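Local structure of SusD homolog (3SGH) at residues T142-H145 / A146-D150. The protein probably binds glycans at the outer membrane of a gut Bacteroides as a SusD-like lipoprotein, handing them to a partner transporter for uptake. Sequence-based numbering, arbitrary orientation.
Sequences TVWH and AMFDD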
ATOM      1  N   THR A 142      10.317   7.137 -16.881  1.00 17.62           N
ATOM      2  CA  THR A 142       9.928   8.510 -17.166  1.00 18.32           C
ATOM      3  C   THR A 142       8.890   8.980 -16.187  1.00 18.06           C
ATOM      4  O   THR A 142       8.985  10.091 -15.664  1.00 18.88           O
ATOM      5  CB  THR A 142       9.407   8.632 -18.633  1.00 18.38           C
ATOM      6  OG1 THR A 142      10.518   8.391 -19.525  1.00 19.42           O
ATOM      7  CG2 THR A 142       8.839  10.010 -18.901  1.00 19.51           C
ATOM      8  N   VAL A 143       7.892   8.139 -15.919  1.00 18.02           N
ATOM      9  CA  VAL A 143       6.827   8.557 -14.978  1.00 17.43           C
ATOM     10  C   VAL A 143       7.355   8.660 -13.548  1.00 17.00           C
ATOM     11  O   VAL A 143       7.022   9.593 -12.863  1.00 16.27           O
ATOM     12  CB  VAL A 143       5.520   7.714 -15.062  1.00 17.93           C
ATOM     13  CG1 VAL A 143       5.714   6.253 -14.652  1.00 20.03           C
ATOM     14  CG2 VAL A 143       4.444   8.378 -14.249  1.00 18.20           C
ATOM     15  N   TRP A 144       8.198   7.737 -13.101  1.00 16.90           N
ATOM     16  CA  TRP A 144       8.750   7.870 -11.756  1.00 15.82           C
ATOM     17  C   TRP A 144       9.544   9.171 -11.625  1.00 16.50           C
ATOM     18  O   TRP A 144       9.377   9.913 -10.663  1.00 16.02           O
ATOM     19  CB  TRP A 144       9.572   6.634 -11.397  1.00 16.65           C
ATOM     20  CG  TRP A 144       8.668   5.467 -10.973  1.00 14.37           C
ATOM     21  CD1 TRP A 144       8.252   4.437 -11.757  1.00 14.07           C
ATOM     22  CD2 TRP A 144       8.023   5.274  -9.699  1.00 15.04           C
ATOM     23  NE1 TRP A 144       7.454   3.603 -11.069  1.00 17.48           N
ATOM     24  CE2 TRP A 144       7.256   4.093  -9.807  1.00 15.24           C
ATOM     25  CE3 TRP A 144       8.036   5.968  -8.497  1.00 14.16           C
ATOM     26  CZ2 TRP A 144       6.523   3.579  -8.738  1.00 15.02           C
ATOM     27  CZ3 TRP A 144       7.265   5.484  -7.438  1.00 14.78           C
ATOM     28  CH2 TRP A 144       6.514   4.315  -7.574  1.00 16.66           C
ATOM     29  N   HIS A 145      10.409   9.445 -12.590  1.00 16.39           N
ATOM     30  CA  HIS A 145      11.198  10.710 -12.547  1.00 17.60           C
ATOM     31  C   HIS A 145      10.320  11.964 -12.625  1.00 17.79           C
ATOM     32  O   HIS A 145      10.511  12.923 -11.834  1.00 17.61           O
ATOM     33  CB  HIS A 145      12.267  10.724 -13.622  1.00 17.73           C
ATOM     34  CG  HIS A 145      13.423   9.812 -13.336  1.00 20.63           C
ATOM     35  ND1 HIS A 145      14.713  10.114 -13.707  1.00 25.31           N
ATOM     36  CD2 HIS A 145      13.480   8.598 -12.751  1.00 19.76           C
ATOM     37  CE1 HIS A 145      15.515   9.124 -13.350  1.00 23.95           C
ATOM     38  NE2 HIS A 145      14.791   8.188 -12.772  1.00 22.37           N
ATOM     39  N   ALA A 146       9.331  11.951 -13.527  1.00 17.42           N
ATOM     40  CA  ALA A 146       8.364  13.036 -13.628  1.00 16.99           C
ATOM     41  C   ALA A 146       7.618  13.272 -12.320  1.00 17.12           C
ATOM     42  O   ALA A 146       7.435  14.423 -11.947  1.00 16.97           O
ATOM     43  CB  ALA A 146       7.352  12.790 -14.748  1.00 17.02           C
HETATM   44  N   MSE A 147       7.193  12.185 -11.654  1.00 16.81           N
HETATM   45  CA  MSE A 147       6.470  12.291 -10.386  1.00 16.70           C
HETATM   46  C   MSE A 147       7.375  12.856  -9.292  1.00 15.98           C
HETATM   47  O   MSE A 147       6.913  13.698  -8.512  1.00 16.97           O
HETATM   48  CB  MSE A 147       5.801  10.967  -9.957  1.00 17.06           C
HETATM   49  CG  MSE A 147       4.701  10.540 -10.852  1.00 17.20           C
HETATM   50 SE   MSE A 147       3.750   9.001 -10.187  0.75 14.21          SE
HETATM   51  CE  MSE A 147       5.224   7.753 -10.425  1.00 15.62           C
ATOM     52  N   PHE A 148       8.641  12.440  -9.217  1.00 16.01           N
ATOM     53  CA  PHE A 148       9.600  13.067  -8.276  1.00 15.45           C
ATOM     54  C   PHE A 148       9.719  14.585  -8.540  1.00 17.17           C
ATOM     55  O   PHE A 148       9.705  15.390  -7.607  1.00 15.93           O
ATOM     56  CB  PHE A 148      10.999  12.414  -8.337  1.00 14.87           C
ATOM     57  CG  PHE A 148      11.131  11.116  -7.554  1.00 16.05           C
ATOM     58  CD1 PHE A 148      11.117  11.136  -6.174  1.00 13.13           C
ATOM     59  CD2 PHE A 148      11.258   9.883  -8.209  1.00 16.38           C
ATOM     60  CE1 PHE A 148      11.223   9.993  -5.431  1.00 17.75           C
ATOM     61  CE2 PHE A 148      11.390   8.724  -7.475  1.00 16.27           C
ATOM     62  CZ  PHE A 148      11.373   8.771  -6.075  1.00 16.56           C
ATOM     63  N   ASP A 149       9.821  14.954  -9.817  1.00 17.70           N
ATOM     64  CA  ASP A 149       9.875  16.376 -10.185  1.00 19.84           C
ATOM     65  C   ASP A 149       8.654  17.176  -9.703  1.00 19.47           C
ATOM     66  O   ASP A 149       8.802  18.277  -9.154  1.00 18.22           O
ATOM     67  CB  ASP A 149      10.096  16.552 -11.696  1.00 20.78           C
ATOM     68  CG  ASP A 149      11.454  16.013 -12.161  1.00 23.09           C
ATOM     69  OD1 ASP A 149      12.354  15.808 -11.327  1.00 23.27           O
ATOM     70  OD2 ASP A 149      11.601  15.782 -13.388  1.00 24.31           O
ATOM     71  N   ASP A 150       7.452  16.638  -9.900  1.00 18.59           N
ATOM     72  CA  ASP A 150       6.252  17.364  -9.531  1.00 18.49           C
ATOM     73  C   ASP A 150       6.157  17.420  -8.002  1.00 16.96           C
ATOM     74  O   ASP A 150       5.760  18.428  -7.411  1.00 17.91           O
ATOM     75  CB  ASP A 150       5.032  16.695 -10.140  1.00 18.79           C
ATOM     76  CG  ASP A 150       4.892  16.985 -11.650  1.00 21.14           C
ATOM     77  OD1 ASP A 150       5.496  17.959 -12.147  1.00 23.59           O
ATOM     78  OD2 ASP A 150       4.146  16.251 -12.318  1.00 20.24           O
TER
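Near its N-terminal end, helix 140-162 of this alpha-alpha superhelix turns Trp144 inward, and Met147, one turn on, lays its methyl over the indole. This residue is selenomethionine, and the bend at its third torsion (chi3 -68°) folds CE back over one face of the six-membered ring, off-centre toward the rim, a CH-pi contact 4.0 Å from CE to the ring centroid and 21° off the normal. The same methyl touches Val143 CG2, also at 4.0 Å; CG2 stands anti to the backbone N of Val143, and the two side chains run alongside each other. Beneath them the backbone is regular alpha-helix: four successive i to i+4 bonds, from Ala146 N to Thr142 O (2.9 Å) through Asp149 N to His145 O. Phe148 brings its CD2 to 3.1 Å from Trp144 O, the oxygen that also accepts the hydrogen bond from Phe148 N, and the rim of its ring faces His145 CA. Its CE2 only just reaches Trp144 CE3, at 4.5 Å and obliquely. On the more exposed flank, His145 stacks its ring with that of Tyr206 and hydrogen-bonds through NE2 to Glu203. The Phe148 ring also touches Ile199 and Met195 of helix 181-198; an alanine in its place would probably open a gap between Trp144 O and those two side chains, which would lose an apolar neighbour. On the buried side Trp144 meets the ring of Trp491 at about 80°, Met147 packs on Met113 and Gln114, and Met195 also touches Trp144 and Met147, so helix 140-162 is packed against helices 100-120 and 181-198.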